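PDB 4L8J: putative efflux transporter from Bacteroides eggerthii, which is probably the periplasmic adaptor (membrane-fusion) subunit of a bacterial efflux pump of the HlyD family. Local coordinates for residues Val188-Tyr193 and Ile219-Ala224; Thr162-Ile167 and Arg201-Leu206; Gly43-Leu48 and Glu154-Leu159. All blocks are in the same frame, centred on the assembly; numbering follows the deposited sequence.

Contact 1: Val188-Tyr193 and Ile219-Ala224; sequences VEFDTY and IIIDDA
Two branched side chains of strand 215-221, I219 and I221, reach across the inside of the six-stranded antiparallel barrel to meet V188 and F190 of strand 185-190. The two strands are not sheet neighbours, since strand 198-205 runs between them. The axes of the short pieces 188-190 and 219-221 approach to 10.0 Å, at 70° to each other, too far apart for backbone pairing, so the contact is made by side chains alone.

Aliphatic packing comes first. CG2 of V188 lies 3.5 Å from CD1 of I219, the closest approach of the contact, and the two side chains run alongside each other, pointing opposite ways. I219 holds CG1 in the cleft between its own N and C (chi1 60°), and from there its chain extends to put CD1 against the valine. I221 instead meets V188 nearly at a right angle, its CD1 lying 3.8 Å from V188 CB and 3.9 Å from V188 CG2. Its chain is bent about CB-CG1 (chi2 -72°), which brings that one methyl within reach of both the valine and the phenylalanine.

The aromatic part is carried by F190. Its CZ lies 3.9 Å from CD1 of I221, which approaches the ring obliquely. Within the same strand, CG1 of V188 sits over the centre of one ring face, 3.8 Å above the plane, so valine and isoleucine together probably help to fix the turn of the ring.

A200 of the intervening strand 198-205, I167 of strand 166-171 and C239 of strand 238-246 close around V188. No hydrogen bond or charge crosses between the segments: cohesion rests on dispersion and on the exclusion of water from the barrel interior, and thus depends on the fit of shapes.

Contact 2: Thr162-Ile167 and Arg201-Leu206; sequences TRKLRI and RLEEYL
R166 and E203 form a side-on salt bridge on the outer surface of the six-stranded barrel, at a classic beta bulge where E203 and E204 both face T218 of strand 215-221. The arginine uses two nitrogens, one for each carboxylate oxygen. NE of R166 donates to OE1 of E203 at 2.9 Å with an N-H...O angle of 156°; the oxygen lies close to the guanidinium plane, while the donor arrives on the syn side but somewhat out of the carboxylate plane. NH2 of R166 reaches the syn lone pair of E203 OE2 at 3.1 Å, a more bent bond tilted out of the guanidinium plane. With the two flat groups turned 41° apart, the grip is twisted rather than coplanar. E203 has CG anti to its backbone N (chi1 -179°) and an extended chain, which carries the carboxylate across to the arginine.

A second, looser set of charges adjoins the same carboxylate. K164 NZ stays 4.3 Å from E203 OE2, beyond a direct salt bridge, and a water spans the gap: it donates to E203 OE2 and accepts from K164 NZ, both at 3.0 Å. R201 NH2 adds a weak bond to this water, which thus also stands between the two like charges. Replacing R166 by a methionine would probably leave the E203 carboxylate without its direct cationic partner, free to turn and dependent on K164 and the water.

Strand 215-221 lies between the two bridged strands, and its I220 packs against E203 beneath the charged groups. Strand 166-171 continues the sheet toward strand 20-29 through the backbone pairing of R166 with E30, while beyond the bulge Y205 rests on helix 176-180.

Contact 3: Gly43-Leu48 and Glu154-Leu159; sequences GQIINL and EGIVRL
I45 and I156 meet end-on by single methyl groups, CD1 of one 3.9 Å from CD1 of the other, although 105 residues, including the long helices 68-95 and 102-127, lie between the two segments. The isoleucines reach toward each other tip to tip, but they reach in different ways. I45 is extended along its chain (chi2 155°), its CD1 standing well out from strand 43-47. I156 is bent about CB-CG1 (chi2 -62°), which turns its CD1 to meet that of I45 while CG2 is left to a different partner.

That partner is L48, just past the end of strand 43-47. Its CD1 comes to 4.3 Å from CG2 of I156, a looser contact than the first. The I156 side chain is therefore approached through two of its branches, by residues three positions apart in the other segment. Between them, I46 and N47 both face A64 in a classic beta bulge.

The two strands belong to different antiparallel sheets: 43-47 pairs with 61-65 and 149-150, whereas 155-161 pairs with 34-38 and 137-142. These are the facing sheets of the barrel-sandwich hybrid, or lipoyl-like, domain of HlyD-type adaptors, from which the helical hairpin is extruded. The contact bridges the space between the sheets, with no hydrogen bond from one segment to the other.

Other apolar groups fill in around the isoleucines. V144 touches both I45 and I156, as does V150 of strand 149-150, and A63 of strand 61-65 lies against I156 and L48. A glycerol, probably from the crystallisation liquor, is bound about 5 Å from the side chain of L48.

Contacts 1 and 2 belong to the same barrel but to its two sides: 188-193 with 219-224 packs hydrocarbon inside the barrel, mostly buried, while 162-167 with 201-206 lies on the surface and relies on charge and water. They interlock through the sheet, I220 O meeting R201 N at 2.7 Å and I219 N meeting I167 O at 2.9 Å, both probable hydrogen bonds. Contact 3 is also buried and apolar, yet it joins two facing sheets of another domain, its centre about 34 Å from that of contact 1. Strand 155-161 runs on to strand 166-171, so contacts 3 and 2 adjoin in sequence without otherwise touching.

Contact 1: Val188-Tyr193 and Ile219-Ala224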
# COMPACT_ATOMS: atom_id res chain seq x y z
N VAL A 188 30.67 12.87 3.90
CA VAL A 188 31.90 12.18 3.47
C VAL A 188 32.62 11.51 4.61
O VAL A 188 32.89 12.11 5.65
CB VAL A 188 32.85 13.17 2.74
CG1 VAL A 188 34.19 12.49 2.35
CG2 VAL A 188 32.18 13.76 1.52
N GLU A 189 33.03 10.29 4.36
CA GLU A 189 33.88 9.52 5.24
C GLU A 189 35.12 9.10 4.43
O GLU A 189 34.96 8.36 3.46
CB GLU A 189 33.12 8.33 5.85
CG GLU A 189 33.91 7.67 6.97
CD GLU A 189 33.35 6.36 7.50
OE1 GLU A 189 32.49 5.75 6.83
OE2 GLU A 189 33.78 5.95 8.60
N PHE A 190 36.32 9.63 4.77
CA PHE A 190 37.56 9.28 4.05
C PHE A 190 38.04 7.90 4.49
O PHE A 190 38.01 7.59 5.69
CB PHE A 190 38.66 10.33 4.26
CG PHE A 190 38.30 11.70 3.73
CD1 PHE A 190 38.47 12.01 2.39
CD2 PHE A 190 37.77 12.67 4.58
CE1 PHE A 190 38.13 13.28 1.91
CE2 PHE A 190 37.41 13.92 4.09
CZ PHE A 190 37.60 14.22 2.76
N ASP A 191 38.46 7.07 3.51
CA ASP A 191 38.99 5.73 3.75
C ASP A 191 40.24 5.77 4.67
O ASP A 191 40.42 4.86 5.46
CB ASP A 191 39.35 5.04 2.41
CG ASP A 191 38.14 4.75 1.52
OD1 ASP A 191 37.00 4.81 2.02
OD2 ASP A 191 38.35 4.39 0.34
N THR A 192 41.06 6.84 4.57
CA THR A 192 42.28 7.05 5.38
C THR A 192 41.92 7.50 6.83
O THR A 192 42.77 7.39 7.72
CB THR A 192 43.23 8.07 4.69
OG1 THR A 192 43.23 7.86 3.28
CG2 THR A 192 44.67 7.96 5.19
N TYR A 193 40.67 7.98 7.07
CA TYR A 193 40.22 8.46 8.38
C TYR A 193 38.81 7.96 8.69
O TYR A 193 37.90 8.75 8.96
CB TYR A 193 40.25 10.00 8.41
CG TYR A 193 41.63 10.58 8.23
CD1 TYR A 193 42.54 10.61 9.28
CD2 TYR A 193 42.01 11.14 7.02
CE1 TYR A 193 43.80 11.18 9.13
CE2 TYR A 193 43.28 11.70 6.85
CZ TYR A 193 44.17 11.71 7.90
OH TYR A 193 45.42 12.25 7.73
N ILE A 219 31.54 17.73 -5.11
CA ILE A 219 31.12 18.22 -3.82
C ILE A 219 32.34 18.87 -3.14
O ILE A 219 33.48 18.58 -3.53
CB ILE A 219 30.45 17.14 -2.93
CG1 ILE A 219 31.41 15.95 -2.64
CG2 ILE A 219 29.10 16.68 -3.53
CD1 ILE A 219 30.89 14.96 -1.54
N ILE A 220 32.11 19.75 -2.16
CA ILE A 220 33.18 20.42 -1.40
C ILE A 220 32.92 20.22 0.09
O ILE A 220 31.79 20.35 0.55
CB ILE A 220 33.33 21.92 -1.78
CG1 ILE A 220 33.67 22.08 -3.26
CG2 ILE A 220 34.41 22.62 -0.91
CD1 ILE A 220 33.35 23.45 -3.79
N ILE A 221 33.98 19.88 0.83
CA ILE A 221 33.88 19.72 2.29
C ILE A 221 33.52 21.09 2.89
O ILE A 221 34.14 22.12 2.56
CB ILE A 221 35.18 19.12 2.89
CG1 ILE A 221 35.47 17.71 2.30
CG2 ILE A 221 35.11 19.10 4.43
CD1 ILE A 221 34.55 16.57 2.77
N ASP A 222 32.46 21.09 3.70
CA ASP A 222 31.90 22.26 4.34
C ASP A 222 31.55 21.88 5.76
O ASP A 222 30.39 21.59 6.08
CB ASP A 222 30.68 22.74 3.55
CG ASP A 222 30.19 24.12 3.93
OD1 ASP A 222 30.79 24.73 4.85
OD2 ASP A 222 29.23 24.61 3.30
N ASP A 223 32.58 21.79 6.59
CA ASP A 223 32.46 21.33 7.96
C ASP A 223 33.56 21.94 8.81
O ASP A 223 34.74 21.81 8.47
CB ASP A 223 32.53 19.78 8.01
CG ASP A 223 31.99 19.16 9.28
OD1 ASP A 223 32.38 19.63 10.37
OD2 ASP A 223 31.25 18.16 9.18
N ALA A 224 33.18 22.60 9.92
CA ALA A 224 34.12 23.25 10.85
C ALA A 224 35.14 22.25 11.43
O ALA A 224 36.31 22.62 11.60
CB ALA A 224 33.35 23.92 11.98

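Contact 2: Thr162-Ile167 and Arg201-Leu206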
# COMPACT_ATOMS: atom_id res chain seq x y z
N THR A 162 44.62 25.40 -1.20
CA THR A 162 43.96 24.52 -0.23
C THR A 162 42.66 25.11 0.26
O THR A 162 42.10 24.60 1.23
CB THR A 162 44.91 24.19 0.96
OG1 THR A 162 45.21 25.37 1.71
CG2 THR A 162 46.18 23.49 0.53
N ARG A 163 42.12 26.13 -0.41
CA ARG A 163 40.86 26.74 0.00
C ARG A 163 39.68 25.75 -0.04
O ARG A 163 38.82 25.79 0.83
CB ARG A 163 40.52 27.98 -0.87
N LYS A 164 39.67 24.85 -1.06
CA LYS A 164 38.57 23.92 -1.26
C LYS A 164 39.00 22.47 -1.35
O LYS A 164 39.89 22.12 -2.13
CB LYS A 164 37.81 24.29 -2.55
CG LYS A 164 37.07 25.61 -2.48
CD LYS A 164 36.47 25.99 -3.83
CE LYS A 164 35.83 27.35 -3.81
NZ LYS A 164 35.51 27.80 -5.19
N LEU A 165 38.30 21.61 -0.64
CA LEU A 165 38.59 20.19 -0.81
C LEU A 165 37.45 19.60 -1.66
O LEU A 165 36.34 19.40 -1.16
CB LEU A 165 38.78 19.45 0.51
CG LEU A 165 39.53 18.14 0.26
CD1 LEU A 165 40.78 18.08 1.02
CD2 LEU A 165 38.65 16.95 0.35
N ARG A 166 37.72 19.39 -2.94
CA ARG A 166 36.80 18.87 -3.94
C ARG A 166 36.88 17.36 -4.02
O ARG A 166 37.97 16.78 -4.02
CB ARG A 166 37.08 19.46 -5.32
CG ARG A 166 36.53 20.82 -5.53
CD ARG A 166 36.85 21.28 -6.93
NE ARG A 166 36.40 22.65 -7.15
CZ ARG A 166 37.12 23.73 -6.85
NH1 ARG A 166 38.34 23.62 -6.34
NH2 ARG A 166 36.62 24.94 -7.09
N ILE A 167 35.71 16.74 -4.11
CA ILE A 167 35.53 15.30 -4.22
C ILE A 167 34.66 15.06 -5.43
O ILE A 167 33.58 15.66 -5.54
CB ILE A 167 34.92 14.72 -2.92
CG1 ILE A 167 35.95 14.75 -1.77
CG2 ILE A 167 34.34 13.28 -3.14
CD1 ILE A 167 35.38 14.80 -0.47
N ARG A 201 29.08 20.10 0.70
CA ARG A 201 28.04 20.77 -0.05
C ARG A 201 28.21 20.50 -1.54
O ARG A 201 29.32 20.30 -2.02
CB ARG A 201 28.02 22.29 0.23
CG ARG A 201 29.28 23.03 -0.17
CD ARG A 201 29.08 24.54 -0.18
NE ARG A 201 29.97 25.16 -1.16
CZ ARG A 201 31.23 25.50 -0.92
NH1 ARG A 201 31.75 25.32 0.29
NH2 ARG A 201 31.99 26.02 -1.88
N LEU A 202 27.10 20.58 -2.28
CA LEU A 202 27.14 20.42 -3.72
C LEU A 202 27.88 21.56 -4.38
O LEU A 202 27.57 22.72 -4.13
CB LEU A 202 25.71 20.36 -4.28
CG LEU A 202 25.59 20.19 -5.79
CD1 LEU A 202 26.24 18.85 -6.26
CD2 LEU A 202 24.15 20.28 -6.22
N GLU A 203 28.82 21.24 -5.28
CA GLU A 203 29.44 22.29 -6.05
C GLU A 203 28.72 22.36 -7.39
O GLU A 203 28.33 23.44 -7.84
CB GLU A 203 30.95 22.12 -6.22
CG GLU A 203 31.51 23.30 -7.02
CD GLU A 203 33.00 23.37 -7.28
OE1 GLU A 203 33.56 22.39 -7.82
OE2 GLU A 203 33.59 24.45 -7.02
N GLU A 204 28.54 21.19 -8.04
CA GLU A 204 27.90 21.07 -9.34
C GLU A 204 27.80 19.61 -9.77
O GLU A 204 28.48 18.76 -9.23
CB GLU A 204 28.70 21.84 -10.42
CG GLU A 204 30.09 21.25 -10.61
CD GLU A 204 31.08 22.10 -11.38
OE1 GLU A 204 31.08 23.34 -11.18
OE2 GLU A 204 31.88 21.52 -12.14
N TYR A 205 26.95 19.33 -10.76
CA TYR A 205 26.88 18.00 -11.37
C TYR A 205 26.51 18.18 -12.82
O TYR A 205 25.76 19.11 -13.15
CB TYR A 205 25.97 16.99 -10.63
CG TYR A 205 24.49 17.30 -10.54
CD1 TYR A 205 23.62 16.96 -11.57
CD2 TYR A 205 23.94 17.80 -9.36
CE1 TYR A 205 22.24 17.18 -11.46
CE2 TYR A 205 22.56 17.99 -9.22
CZ TYR A 205 21.72 17.70 -10.28
OH TYR A 205 20.37 17.91 -10.14
N LEU A 206 27.07 17.33 -13.70
CA LEU A 206 26.78 17.39 -15.13
C LEU A 206 25.50 16.58 -15.40
O LEU A 206 25.50 15.36 -15.24
CB LEU A 206 27.96 16.88 -15.97
CG LEU A 206 27.84 17.02 -17.49
CD1 LEU A 206 27.75 18.51 -17.94
CD2 LEU A 206 28.99 16.32 -18.20
O HOH W 1 32.76 26.52 -5.00

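Contact 3: Gly43-Leu48 and Glu154-Leu159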
# COMPACT_ATOMS: atom_id res chain seq x y z
N GLY A 43 67.08 39.05 -9.34
CA GLY A 43 67.92 39.38 -8.20
C GLY A 43 68.42 38.19 -7.43
O GLY A 43 68.24 37.05 -7.85
N GLN A 44 69.07 38.46 -6.30
CA GLN A 44 69.59 37.43 -5.42
C GLN A 44 68.64 37.21 -4.22
O GLN A 44 68.42 38.14 -3.43
CB GLN A 44 71.01 37.79 -4.93
CG GLN A 44 71.53 36.87 -3.81
CD GLN A 44 73.00 37.02 -3.53
OE1 GLN A 44 73.78 36.10 -3.82
NE2 GLN A 44 73.41 38.14 -2.93
N ILE A 45 68.12 35.98 -4.05
CA ILE A 45 67.28 35.64 -2.89
C ILE A 45 68.11 35.85 -1.62
O ILE A 45 69.26 35.44 -1.59
CB ILE A 45 66.71 34.19 -3.00
CG1 ILE A 45 65.68 34.11 -4.15
CG2 ILE A 45 66.06 33.73 -1.67
CD1 ILE A 45 65.50 32.77 -4.73
N ILE A 46 67.59 36.58 -0.64
CA ILE A 46 68.29 36.82 0.63
C ILE A 46 67.44 36.28 1.79
O ILE A 46 67.88 36.26 2.94
CB ILE A 46 68.66 38.29 0.85
CG1 ILE A 46 67.42 39.22 0.73
CG2 ILE A 46 69.85 38.69 -0.07
CD1 ILE A 46 67.53 40.57 1.51
N ASN A 47 66.19 35.89 1.48
CA ASN A 47 65.29 35.32 2.47
C ASN A 47 64.37 34.31 1.79
O ASN A 47 63.77 34.61 0.77
CB ASN A 47 64.49 36.41 3.20
CG ASN A 47 63.80 35.94 4.46
OD1 ASN A 47 63.97 34.82 4.90
ND2 ASN A 47 63.01 36.78 5.08
N LEU A 48 64.31 33.10 2.36
CA LEU A 48 63.47 31.99 1.93
C LEU A 48 62.87 31.42 3.24
O LEU A 48 63.34 30.42 3.75
CB LEU A 48 64.34 30.99 1.16
CG LEU A 48 63.65 29.98 0.24
CD1 LEU A 48 62.66 30.65 -0.71
CD2 LEU A 48 64.67 29.24 -0.57
N GLU A 154 61.33 32.77 -13.07
CA GLU A 154 62.02 31.57 -12.58
C GLU A 154 61.28 31.04 -11.34
O GLU A 154 61.08 31.80 -10.38
CB GLU A 154 63.49 31.89 -12.27
CG GLU A 154 64.36 30.67 -12.02
CD GLU A 154 65.85 30.92 -11.94
OE1 GLU A 154 66.30 31.99 -12.41
OE2 GLU A 154 66.57 30.03 -11.45
N GLY A 155 60.84 29.78 -11.40
CA GLY A 155 60.11 29.13 -10.32
C GLY A 155 60.83 29.21 -8.98
O GLY A 155 62.02 28.88 -8.90
N ILE A 156 60.13 29.69 -7.94
CA ILE A 156 60.71 29.80 -6.60
C ILE A 156 60.15 28.66 -5.74
O ILE A 156 60.91 27.93 -5.11
CB ILE A 156 60.48 31.22 -6.01
CG1 ILE A 156 61.05 32.35 -6.94
CG2 ILE A 156 60.98 31.34 -4.56
CD1 ILE A 156 62.58 32.39 -7.22
N VAL A 157 58.82 28.51 -5.73
CA VAL A 157 58.10 27.44 -5.06
C VAL A 157 56.88 27.03 -5.91
O VAL A 157 56.42 27.81 -6.75
CB VAL A 157 57.63 27.77 -3.59
CG1 VAL A 157 58.79 28.04 -2.64
CG2 VAL A 157 56.56 28.87 -3.55
N ARG A 158 56.35 25.84 -5.62
CA ARG A 158 55.11 25.29 -6.17
C ARG A 158 54.14 25.29 -5.02
O ARG A 158 54.40 24.65 -4.02
CB ARG A 158 55.33 23.88 -6.78
CG ARG A 158 56.33 23.91 -7.94
CD ARG A 158 56.76 22.54 -8.42
NE ARG A 158 57.57 22.66 -9.63
CZ ARG A 158 57.96 21.63 -10.38
NH1 ARG A 158 57.62 20.40 -10.05
NH2 ARG A 158 58.70 21.84 -11.46
N LEU A 159 53.10 26.12 -5.12
CA LEU A 159 52.08 26.32 -4.10
C LEU A 159 50.74 25.68 -4.56
O LEU A 159 50.24 26.03 -5.64
CB LEU A 159 51.91 27.84 -3.86
CG LEU A 159 50.85 28.29 -2.83
CD1 LEU A 159 51.29 28.01 -1.41
CD2 LEU A 159 50.52 29.76 -2.98